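Local coordinates for StiE protein (Stigmatella aurantiaca, PDB 6ECX) that methylates an oxygen of a polyketide intermediate with S-adenosylmethionine, as the O-methyltransferase domain of a polyketide synthase, at residues 38-43 and 50-55; 219-224 and 307-312; 241-246 and 273-278. One frame throughout, in Å; residues are numbered along the deposited sequence.

Contact 1: 38-43 and 50-55; sequences LTWGVF and FSWIRT. With SAM (S-adenosylmethionine), chain B.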
loop_
_atom_site.group_PDB
_atom_site.type_symbol
_atom_site.label_atom_id
_atom_site.label_comp_id
_atom_site.label_asym_id
_atom_site.label_seq_id
_atom_site.Cartn_x
_atom_site.Cartn_y
_atom_site.Cartn_z
ATOM N N LEU A 38 -7.066 5.225 -0.899
ATOM C CA LEU A 38 -5.955 6.131 -0.625
ATOM C C LEU A 38 -4.643 5.678 -1.270
ATOM O O LEU A 38 -3.571 6.167 -0.897
ATOM C CB LEU A 38 -5.781 6.313 0.885
ATOM C CG LEU A 38 -6.976 6.990 1.575
ATOM C CD1 LEU A 38 -6.766 7.119 3.077
ATOM C CD2 LEU A 38 -7.265 8.354 0.952
ATOM N N THR A 39 -4.703 4.745 -2.210
ATOM C CA THR A 39 -3.638 4.513 -3.172
ATOM C C THR A 39 -4.172 4.896 -4.543
ATOM O O THR A 39 -5.385 5.019 -4.740
ATOM C CB THR A 39 -3.193 3.050 -3.205
ATOM O OG1 THR A 39 -4.120 2.311 -4.008
ATOM C CG2 THR A 39 -3.135 2.456 -1.799
ATOM N N TRP A 40 -3.269 5.055 -5.503
ATOM C CA TRP A 40 -3.685 5.498 -6.825
ATOM C C TRP A 40 -2.908 4.714 -7.874
ATOM O O TRP A 40 -1.676 4.648 -7.811
ATOM C CB TRP A 40 -3.508 7.012 -6.926
ATOM C CG TRP A 40 -4.359 7.695 -5.862
ATOM C CD1 TRP A 40 -5.715 7.850 -5.888
ATOM C CD2 TRP A 40 -3.923 8.243 -4.600
ATOM N NE1 TRP A 40 -6.149 8.477 -4.745
ATOM C CE2 TRP A 40 -5.071 8.731 -3.939
ATOM C CE3 TRP A 40 -2.676 8.382 -3.975
ATOM C CZ2 TRP A 40 -5.010 9.348 -2.689
ATOM C CZ3 TRP A 40 -2.621 8.995 -2.730
ATOM C CH2 TRP A 40 -3.780 9.470 -2.103
ATOM N N GLY A 41 -3.635 4.151 -8.851
ATOM C CA GLY A 41 -3.293 2.852 -9.411
ATOM C C GLY A 41 -2.674 2.631 -10.781
ATOM O O GLY A 41 -1.929 3.459 -11.306
ATOM N N VAL A 42 -2.980 1.466 -11.353
ATOM C CA VAL A 42 -2.237 0.887 -12.467
ATOM C C VAL A 42 -2.882 1.315 -13.782
ATOM O O VAL A 42 -3.972 0.853 -14.138
ATOM C CB VAL A 42 -2.167 -0.644 -12.343
ATOM C CG1 VAL A 42 -1.659 -1.291 -13.622
ATOM C CG2 VAL A 42 -1.289 -1.036 -11.162
ATOM N N PHE A 43 -2.217 2.215 -14.499
ATOM C CA PHE A 43 -2.560 2.542 -15.880
ATOM C C PHE A 43 -1.655 1.709 -16.780
ATOM O O PHE A 43 -0.441 1.929 -16.816
ATOM C CB PHE A 43 -2.380 4.034 -16.167
ATOM C CG PHE A 43 -3.573 4.892 -15.806
ATOM C CD1 PHE A 43 -4.213 4.750 -14.592
ATOM C CD2 PHE A 43 -4.028 5.868 -16.678
ATOM C CE1 PHE A 43 -5.300 5.545 -14.260
ATOM C CE2 PHE A 43 -5.113 6.670 -16.340
ATOM C CZ PHE A 43 -5.749 6.502 -15.136
ATOM N N PHE A 50 -6.319 12.205 -19.634
ATOM C CA PHE A 50 -6.636 11.913 -18.241
ATOM C C PHE A 50 -5.734 12.728 -17.331
ATOM O O PHE A 50 -4.527 12.847 -17.559
ATOM C CB PHE A 50 -6.487 10.435 -17.911
ATOM C CG PHE A 50 -6.569 10.145 -16.430
ATOM C CD1 PHE A 50 -7.794 10.008 -15.803
ATOM C CD2 PHE A 50 -5.419 10.044 -15.660
ATOM C CE1 PHE A 50 -7.870 9.755 -14.440
ATOM C CE2 PHE A 50 -5.490 9.796 -14.302
ATOM C CZ PHE A 50 -6.717 9.652 -13.692
ATOM N N SER A 51 -6.330 13.286 -16.287
ATOM C CA SER A 51 -5.624 14.132 -15.333
ATOM C C SER A 51 -5.922 13.589 -13.942
ATOM O O SER A 51 -7.022 13.785 -13.414
ATOM C CB SER A 51 -6.051 15.586 -15.463
ATOM O OG SER A 51 -5.581 16.320 -14.356
ATOM N N TRP A 52 -4.949 12.883 -13.370
ATOM C CA TRP A 52 -5.084 12.427 -11.993
ATOM C C TRP A 52 -5.315 13.605 -11.050
ATOM O O TRP A 52 -6.114 13.514 -10.109
ATOM C CB TRP A 52 -3.838 11.639 -11.596
ATOM C CG TRP A 52 -3.875 11.136 -10.206
ATOM C CD1 TRP A 52 -4.488 10.000 -9.762
ATOM C CD2 TRP A 52 -3.273 11.746 -9.060
ATOM N NE1 TRP A 52 -4.308 9.867 -8.406
ATOM C CE2 TRP A 52 -3.565 10.927 -7.950
ATOM C CE3 TRP A 52 -2.524 12.911 -8.861
ATOM C CZ2 TRP A 52 -3.129 11.230 -6.657
ATOM C CZ3 TRP A 52 -2.092 13.215 -7.577
ATOM C CH2 TRP A 52 -2.394 12.375 -6.492
ATOM N N ILE A 53 -4.655 14.733 -11.312
ATOM C CA ILE A 53 -4.761 15.868 -10.404
ATOM C C ILE A 53 -6.174 16.451 -10.438
ATOM O O ILE A 53 -6.746 16.769 -9.392
ATOM C CB ILE A 53 -3.671 16.915 -10.726
ATOM C CG1 ILE A 53 -3.470 17.872 -9.550
ATOM C CG2 ILE A 53 -3.953 17.687 -12.012
ATOM C CD1 ILE A 53 -2.764 17.205 -8.391
ATOM N N ARG A 54 -6.779 16.553 -11.626
ATOM C CA ARG A 54 -8.131 17.100 -11.704
ATOM C C ARG A 54 -9.149 16.118 -11.134
ATOM O O ARG A 54 -10.101 16.524 -10.457
ATOM C CB ARG A 54 -8.484 17.467 -13.152
ATOM C CG ARG A 54 -7.666 18.609 -13.729
ATOM C CD ARG A 54 -8.073 18.977 -15.155
ATOM N NE ARG A 54 -7.677 20.354 -15.458
ATOM C CZ ARG A 54 -7.692 20.912 -16.667
ATOM N NH1 ARG A 54 -8.074 20.220 -17.730
ATOM N NH2 ARG A 54 -7.306 22.170 -16.813
ATOM N N THR A 55 -8.955 14.824 -11.386
ATOM C CA THR A 55 -9.900 13.826 -10.894
ATOM C C THR A 55 -9.942 13.803 -9.370
ATOM O O THR A 55 -11.021 13.710 -8.772
ATOM C CB THR A 55 -9.535 12.443 -11.440
ATOM O OG1 THR A 55 -9.726 12.427 -12.859
ATOM C CG2 THR A 55 -10.403 11.375 -10.804
HETATM N N SAM B . -4.011 1.318 3.288
HETATM C CA SAM B . -4.988 2.377 3.071
HETATM C C SAM B . -5.350 2.486 1.596
HETATM O O SAM B . -4.656 1.907 0.766
HETATM O OXT SAM B . -6.324 3.134 1.199
HETATM C CB SAM B . -4.445 3.701 3.582
HETATM C CG SAM B . -3.051 4.052 3.079
HETATM S SD SAM B . -2.610 5.735 3.590
HETATM C CE SAM B . -1.531 6.235 2.223
HETATM C "C5'" SAM B . -1.521 5.448 5.007
HETATM C "C4'" SAM B . -2.273 4.933 6.237
HETATM O "O4'" SAM B . -1.397 4.432 7.236
HETATM C "C3'" SAM B . -3.145 5.965 6.945
HETATM O "O3'" SAM B . -4.382 5.322 7.193
HETATM C "C2'" SAM B . -2.448 6.219 8.276
HETATM O "O2'" SAM B . -3.321 6.543 9.339
HETATM C "C1'" SAM B . -1.812 4.858 8.520
HETATM N N9 SAM B . -0.662 4.836 9.446
HETATM C C8 SAM B . 0.496 5.565 9.325
HETATM N N7 SAM B . 1.321 5.234 10.352
HETATM C C5 SAM B . 0.709 4.315 11.132
HETATM C C6 SAM B . 1.090 3.651 12.284
HETATM N N6 SAM B . 2.277 3.878 12.845
HETATM N N1 SAM B . 0.231 2.734 12.869
HETATM C C2 SAM B . -0.995 2.472 12.304
HETATM N N3 SAM B . -1.363 3.138 11.154
HETATM C C4 SAM B . -0.537 4.048 10.573
#
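The loop that borders the S-adenosylmethionine pocket brings Trp40 and Phe43 against two aromatic side chains, Phe50 just before helix 52-57 and Trp52 in its first turn. Trp40 meets Trp52 in an offset edge-to-face pair. The five-membered rings have centroids 4.9 Å apart and planes at 73°. The NE1 and CZ2 edge of Trp52 does the touching. Trp52 NE1 lies 3.3 Å from Trp40 CG, and Trp52 CZ2 lies 3.7 Å from Trp40 CD2, over the rim of one face. The opposite face of Trp40 carries the carbonyl carbon of Leu38. Trp52 can present this edge because its CG is anti to the backbone N (chi1 180°), which extends the indole from the helix toward the loop. Trp40 is poorly ordered, so the fine details of this pair are less certain.

Phe43 and Phe50 make the second pair. The tip of Phe43, CZ, lies 3.4 Å from Phe50 CE2, over one face of Phe50. The planes stand at 45°, neither stacked nor edge-to-face. Arg68 makes a cation-pi contact with Phe43. No hydrogen bond joins the two segments.

The helix start has its own polar fastening. Ser51 is the N-cap, and its OG accepts from Arg54 N at 3.0 Å.

At the other end of the loop, Leu38 N donates to OXT of S-adenosylmethionine at 3.1 Å, and Thr39 CG2 packs against the ligand's carboxylate. The aromatic pairs thus tie a ligand-binding loop to a nearby helix, in the N-terminal part that flanks the cofactor pocket of this class I methyltransferase fold.

Contact 2: 219-224 and 307-312; sequences KLFSSN and KQFEQL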
loop_
_atom_site.group_PDB
_atom_site.type_symbol
_atom_site.label_atom_id
_atom_site.label_comp_id
_atom_site.label_asym_id
_atom_site.label_seq_id
_atom_site.Cartn_x
_atom_site.Cartn_y
_atom_site.Cartn_z
ATOM N N LYS A 219 16.628 -7.240 5.542
ATOM C CA LYS A 219 16.955 -7.402 6.956
ATOM C C LYS A 219 15.692 -7.437 7.810
ATOM O O LYS A 219 15.570 -8.263 8.726
ATOM C CB LYS A 219 17.890 -6.269 7.393
ATOM C CG LYS A 219 18.620 -6.526 8.706
ATOM C CD LYS A 219 19.733 -5.502 8.904
ATOM C CE LYS A 219 20.419 -5.671 10.249
ATOM N NZ LYS A 219 21.000 -7.037 10.397
ATOM N N LEU A 220 14.722 -6.569 7.497
ATOM C CA LEU A 220 13.462 -6.562 8.233
ATOM C C LEU A 220 12.725 -7.882 8.084
ATOM O O LEU A 220 12.190 -8.416 9.064
ATOM C CB LEU A 220 12.565 -5.422 7.749
ATOM C CG LEU A 220 13.015 -4.011 8.146
ATOM C CD1 LEU A 220 12.177 -2.989 7.403
ATOM C CD2 LEU A 220 12.877 -3.843 9.646
ATOM N N PHE A 221 12.615 -8.384 6.851
ATOM C CA PHE A 221 11.903 -9.652 6.653
ATOM C C PHE A 221 12.634 -10.785 7.360
ATOM O O PHE A 221 12.039 -11.537 8.130
ATOM C CB PHE A 221 11.770 -9.991 5.159
ATOM C CG PHE A 221 10.900 -9.038 4.363
ATOM C CD1 PHE A 221 10.145 -8.056 4.992
ATOM C CD2 PHE A 221 10.872 -9.118 2.971
ATOM C CE1 PHE A 221 9.357 -7.175 4.240
ATOM C CE2 PHE A 221 10.097 -8.249 2.214
ATOM C CZ PHE A 221 9.339 -7.268 2.843
ATOM N N SER A 222 13.941 -10.905 7.121
ATOM C CA SER A 222 14.679 -12.106 7.530
ATOM C C SER A 222 14.874 -12.193 9.035
ATOM O O SER A 222 15.001 -13.300 9.567
ATOM C CB SER A 222 16.056 -12.141 6.863
ATOM O OG SER A 222 15.948 -11.905 5.473
ATOM N N SER A 223 14.985 -11.045 9.713
ATOM C CA SER A 223 15.059 -10.971 11.173
ATOM C C SER A 223 13.725 -11.265 11.837
ATOM O O SER A 223 13.673 -11.403 13.066
ATOM C CB SER A 223 15.518 -9.576 11.625
ATOM O OG SER A 223 16.694 -9.218 10.932
ATOM N N ASN A 224 12.644 -11.322 11.066
ATOM C CA ASN A 224 11.315 -11.498 11.628
ATOM C C ASN A 224 10.565 -12.643 10.941
ATOM O O ASN A 224 9.344 -12.602 10.792
ATOM C CB ASN A 224 10.562 -10.168 11.568
ATOM C CG ASN A 224 11.172 -9.139 12.520
ATOM O OD1 ASN A 224 10.970 -9.238 13.722
ATOM N ND2 ASN A 224 11.958 -8.192 11.997
ATOM N N LYS A 307 17.907 -13.145 -3.489
ATOM C CA LYS A 307 17.708 -13.587 -4.862
ATOM C C LYS A 307 16.379 -13.077 -5.404
ATOM O O LYS A 307 16.306 -12.590 -6.538
ATOM C CB LYS A 307 17.788 -15.114 -4.926
ATOM C CG LYS A 307 18.014 -15.700 -6.308
ATOM C CD LYS A 307 18.186 -17.217 -6.220
ATOM C CE LYS A 307 18.165 -17.881 -7.594
ATOM N NZ LYS A 307 17.977 -19.365 -7.496
ATOM N N GLN A 308 15.324 -13.131 -4.583
ATOM C CA GLN A 308 13.999 -12.705 -5.021
ATOM C C GLN A 308 13.914 -11.191 -5.205
ATOM O O GLN A 308 13.142 -10.712 -6.043
ATOM C CB GLN A 308 12.956 -13.185 -4.004
ATOM C CG GLN A 308 11.643 -13.641 -4.598
ATOM C CD GLN A 308 11.819 -14.661 -5.716
ATOM O OE1 GLN A 308 12.562 -15.632 -5.579
ATOM N NE2 GLN A 308 11.134 -14.434 -6.834
ATOM N N PHE A 309 14.682 -10.422 -4.429
ATOM C CA PHE A 309 14.685 -8.971 -4.579
ATOM C C PHE A 309 15.342 -8.525 -5.882
ATOM O O PHE A 309 15.149 -7.380 -6.300
ATOM C CB PHE A 309 15.407 -8.307 -3.403
ATOM C CG PHE A 309 14.510 -7.927 -2.246
ATOM C CD1 PHE A 309 13.551 -6.922 -2.383
ATOM C CD2 PHE A 309 14.660 -8.537 -1.012
ATOM C CE1 PHE A 309 12.740 -6.560 -1.312
ATOM C CE2 PHE A 309 13.850 -8.182 0.066
ATOM C CZ PHE A 309 12.893 -7.185 -0.087
ATOM N N GLU A 310 16.121 -9.394 -6.521
ATOM C CA GLU A 310 16.770 -9.084 -7.787
ATOM C C GLU A 310 15.990 -9.601 -8.987
ATOM O O GLU A 310 16.433 -9.425 -10.121
ATOM C CB GLU A 310 18.186 -9.670 -7.807
ATOM C CG GLU A 310 19.037 -9.276 -6.608
ATOM C CD GLU A 310 20.284 -10.138 -6.459
ATOM O OE1 GLU A 310 20.391 -11.182 -7.147
ATOM O OE2 GLU A 310 21.159 -9.768 -5.645
ATOM N N GLN A 311 14.851 -10.240 -8.767
ATOM C CA GLN A 311 14.025 -10.756 -9.848
ATOM C C GLN A 311 12.608 -10.223 -9.751
ATOM O O GLN A 311 11.641 -10.966 -9.946
ATOM C CB GLN A 311 14.017 -12.281 -9.853
ATOM C CG GLN A 311 15.312 -12.867 -10.368
ATOM C CD GLN A 311 15.536 -14.273 -9.877
ATOM O OE1 GLN A 311 14.634 -14.896 -9.308
ATOM N NE2 GLN A 311 16.747 -14.783 -10.078
ATOM N N LEU A 312 12.464 -8.928 -9.443
ATOM C CA LEU A 312 11.158 -8.284 -9.513
ATOM C C LEU A 312 10.559 -8.493 -10.896
ATOM O O LEU A 312 11.257 -8.405 -11.912
ATOM C CB LEU A 312 11.278 -6.783 -9.236
ATOM C CG LEU A 312 12.028 -6.308 -7.996
ATOM C CD1 LEU A 312 11.877 -4.816 -7.856
ATOM C CD2 LEU A 312 11.544 -7.017 -6.736
#
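Phe221 and Phe309 make the whole of the contact between residues 219-224 and 307-312, which lie at the ends of helices 214-222 and 298-309. Phe221 CE2 lies 3.8 Å from Phe309 CZ. The rings are nearly parallel, with planes at 20°, but they are slid so far apart that they barely overlap. Their centroids are 6.0 Å apart. The pair is therefore a corner contact through CE2 and CZ rather than a stack. Both rings are buried. Phe288 of strand 283-292 touches both of them, Leu226 and Val290 also meet Phe221, and Trp217 and Leu228 meet Phe309.

The solvent side is different. Lys219, Ser223, Glu310 and Gln311 are exposed and add nothing across the contact. Ser223 OG donates to Lys219 O at 2.7 Å. At the same helix end, but facing helix 172-181, Asn224 ND2 reaches Leu220 O at 3.0 Å, in the carbonyl plane and on a lone pair, with a nearly straight N-H (168°).

No hydrogen bond crosses between the two segments, so their direct contact is purely apolar. The polar link lies beside it: Phe309 O accepts from Arg214 NE, at the start of helix 214-222.

Contact 3: 241-246 and 273-278; sequences CLHNPD and NVYKAL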
loop_
_atom_site.group_PDB
_atom_site.type_symbol
_atom_site.label_atom_id
_atom_site.label_comp_id
_atom_site.label_asym_id
_atom_site.label_seq_id
_atom_site.Cartn_x
_atom_site.Cartn_y
_atom_site.Cartn_z
ATOM N N CYS A 241 -0.227 6.640 -14.472
ATOM C CA CYS A 241 -1.402 7.251 -13.858
ATOM C C CYS A 241 -1.165 8.731 -13.581
ATOM O O CYS A 241 -2.070 9.557 -13.755
ATOM C CB CYS A 241 -1.772 6.505 -12.569
ATOM S SG CYS A 241 -3.216 7.177 -11.704
ATOM N N LEU A 242 0.054 9.085 -13.170
ATOM C CA LEU A 242 0.406 10.456 -12.822
ATOM C C LEU A 242 0.819 11.288 -14.027
ATOM O O LEU A 242 1.044 12.492 -13.874
ATOM C CB LEU A 242 1.538 10.456 -11.790
ATOM C CG LEU A 242 1.209 9.686 -10.513
ATOM C CD1 LEU A 242 2.380 9.708 -9.550
ATOM C CD2 LEU A 242 -0.028 10.296 -9.878
ATOM N N HIS A 243 0.907 10.682 -15.209
ATOM C CA HIS A 243 1.354 11.398 -16.401
ATOM C C HIS A 243 0.413 12.554 -16.735
ATOM O O HIS A 243 -0.800 12.371 -16.867
ATOM C CB HIS A 243 1.447 10.425 -17.577
ATOM C CG HIS A 243 2.134 10.992 -18.775
ATOM N ND1 HIS A 243 3.502 11.140 -18.847
ATOM C CD2 HIS A 243 1.642 11.458 -19.947
ATOM C CE1 HIS A 243 3.824 11.675 -20.012
ATOM N NE2 HIS A 243 2.714 11.876 -20.699
ATOM N N ASN A 244 0.989 13.751 -16.885
ATOM C CA ASN A 244 0.221 14.977 -17.103
ATOM C C ASN A 244 1.140 15.966 -17.809
ATOM O O ASN A 244 1.931 16.665 -17.155
ATOM C CB ASN A 244 -0.305 15.557 -15.791
ATOM C CG ASN A 244 -1.361 16.650 -15.995
ATOM O OD1 ASN A 244 -1.265 17.484 -16.903
ATOM N ND2 ASN A 244 -2.374 16.647 -15.136
ATOM N N PRO A 245 1.082 16.046 -19.144
ATOM C CA PRO A 245 1.952 16.992 -19.866
ATOM C C PRO A 245 1.640 18.457 -19.589
ATOM O O PRO A 245 2.472 19.311 -19.918
ATOM C CB PRO A 245 1.701 16.656 -21.345
ATOM C CG PRO A 245 1.019 15.341 -21.355
ATOM C CD PRO A 245 0.272 15.231 -20.063
ATOM N N ASP A 246 0.481 18.777 -19.006
ATOM C CA ASP A 246 0.099 20.150 -18.690
ATOM C C ASP A 246 -0.059 20.342 -17.184
ATOM O O ASP A 246 -0.816 21.212 -16.739
ATOM C CB ASP A 246 -1.187 20.538 -19.420
ATOM C CG ASP A 246 -1.306 22.040 -19.647
ATOM O OD1 ASP A 246 -0.470 22.601 -20.388
ATOM O OD2 ASP A 246 -2.243 22.653 -19.097
ATOM N N ASN A 273 7.854 14.737 -7.909
ATOM C CA ASN A 273 9.198 14.192 -7.736
ATOM C C ASN A 273 9.177 12.670 -7.726
ATOM O O ASN A 273 10.158 12.028 -8.116
ATOM C CB ASN A 273 9.822 14.720 -6.449
ATOM C CG ASN A 273 9.985 16.218 -6.459
ATOM O OD1 ASN A 273 10.250 16.816 -7.502
ATOM N ND2 ASN A 273 9.818 16.840 -5.298
ATOM N N VAL A 274 8.070 12.078 -7.282
ATOM C CA VAL A 274 7.931 10.633 -7.372
ATOM C C VAL A 274 7.778 10.205 -8.829
ATOM O O VAL A 274 8.287 9.154 -9.236
ATOM C CB VAL A 274 6.762 10.167 -6.484
ATOM C CG1 VAL A 274 6.373 8.726 -6.786
ATOM C CG2 VAL A 274 7.144 10.294 -5.010
ATOM N N TYR A 275 7.110 11.027 -9.649
ATOM C CA TYR A 275 6.971 10.706 -11.070
ATOM C C TYR A 275 8.334 10.583 -11.744
ATOM O O TYR A 275 8.622 9.581 -12.411
ATOM C CB TYR A 275 6.122 11.762 -11.790
ATOM C CG TYR A 275 6.012 11.500 -13.280
ATOM C CD1 TYR A 275 5.037 10.639 -13.780
ATOM C CD2 TYR A 275 6.901 12.079 -14.181
ATOM C CE1 TYR A 275 4.939 10.374 -15.133
ATOM C CE2 TYR A 275 6.817 11.816 -15.540
ATOM C CZ TYR A 275 5.831 10.966 -16.007
ATOM O OH TYR A 275 5.734 10.702 -17.352
ATOM N N LYS A 276 9.176 11.610 -11.600
ATOM C CA LYS A 276 10.526 11.561 -12.156
ATOM C C LYS A 276 11.302 10.363 -11.619
ATOM O O LYS A 276 11.927 9.612 -12.380
ATOM C CB LYS A 276 11.262 12.862 -11.834
ATOM C CG LYS A 276 12.493 13.098 -12.685
ATOM C CD LYS A 276 12.936 14.552 -12.606
ATOM C CE LYS A 276 13.624 14.986 -13.889
ATOM N NZ LYS A 276 14.013 16.429 -13.875
ATOM N N ALA A 277 11.266 10.168 -10.302
ATOM C CA ALA A 277 12.021 9.078 -9.701
ATOM C C ALA A 277 11.566 7.728 -10.246
ATOM O O ALA A 277 12.388 6.835 -10.480
ATOM C CB ALA A 277 11.882 9.136 -8.180
ATOM N N LEU A 278 10.261 7.570 -10.473
ATOM C CA LEU A 278 9.745 6.320 -11.022
ATOM C C LEU A 278 10.162 6.144 -12.479
ATOM O O LEU A 278 10.635 5.066 -12.871
ATOM C CB LEU A 278 8.224 6.281 -10.879
ATOM C CG LEU A 278 7.677 6.062 -9.462
ATOM C CD1 LEU A 278 6.177 6.298 -9.433
ATOM C CD2 LEU A 278 8.005 4.653 -8.967
#
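The His243 imidazole and the Tyr275 phenol meet rim to rim, and neither ring lies over a face of the other. Their planes stand at 44° and their centroids are 5.9 Å apart. At the edge of the imidazole, in its plane, sits Tyr275 OH. It is 2.7 Å from His243 ND1 and forms a short hydrogen bond with it. The bond is fairly straight, at 157°, and either atom could be the donor. Round the Tyr275 ring, Leu242 CB approaches obliquely, 4.0 Å from Tyr275 CD1. The backbone of the loop comes close as well, with His243 CA 3.9 Å from Tyr275 CE1.

Both polar side chains are extended. CG of Tyr275 is anti to the backbone N (chi1 177°), which carries the phenol out from helix 263-280 and across the end of helix 235-242. His243 also has its CG anti to the backbone N. This puts the imidazole beside the phenol, and the ring's rotation about CB-CG then turns ND1 to the hydroxyl. Leu242 and Tyr275 supply the apolar part of the contact. Leu242 also touches Trp52 of helix 52-57.

Tyr275 OH has a second nitrogen partner, Arg279 NE, one turn further along its own helix. Beyond His243 the loop bends. Asn244 OD1 takes a weak bond from Asp246 N, as in an Asx turn, and Asn244 ND2 is held by Gln250 OE1.

The hydroxyl is thus gripped by two nitrogens, one from each side of the contact. The bond to ND1 probably fixes the rotation of the imidazole, and the guanidinium group of Arg279 would be expected to polarise the phenol oxygen.

Contacts 1 and 3 are neighbours, with centres 11 Å apart on the same side of the chain's centre. They touch where Phe50 and Trp52 pack on the backbone of Cys241, at the end of helix 235-242. Contact 2 lies on the opposite side of the chain's centre from contact 1. Its centre is 30 Å from that of contact 1 and 28 Å from that of contact 3. It joins two helices over strands 226-233 and 283-292 of the sheet. Along the chain contact 1 comes first, and contact 3 is nested inside contact 2. The helical region beside the cofactor pocket is therefore built from both early and late segments.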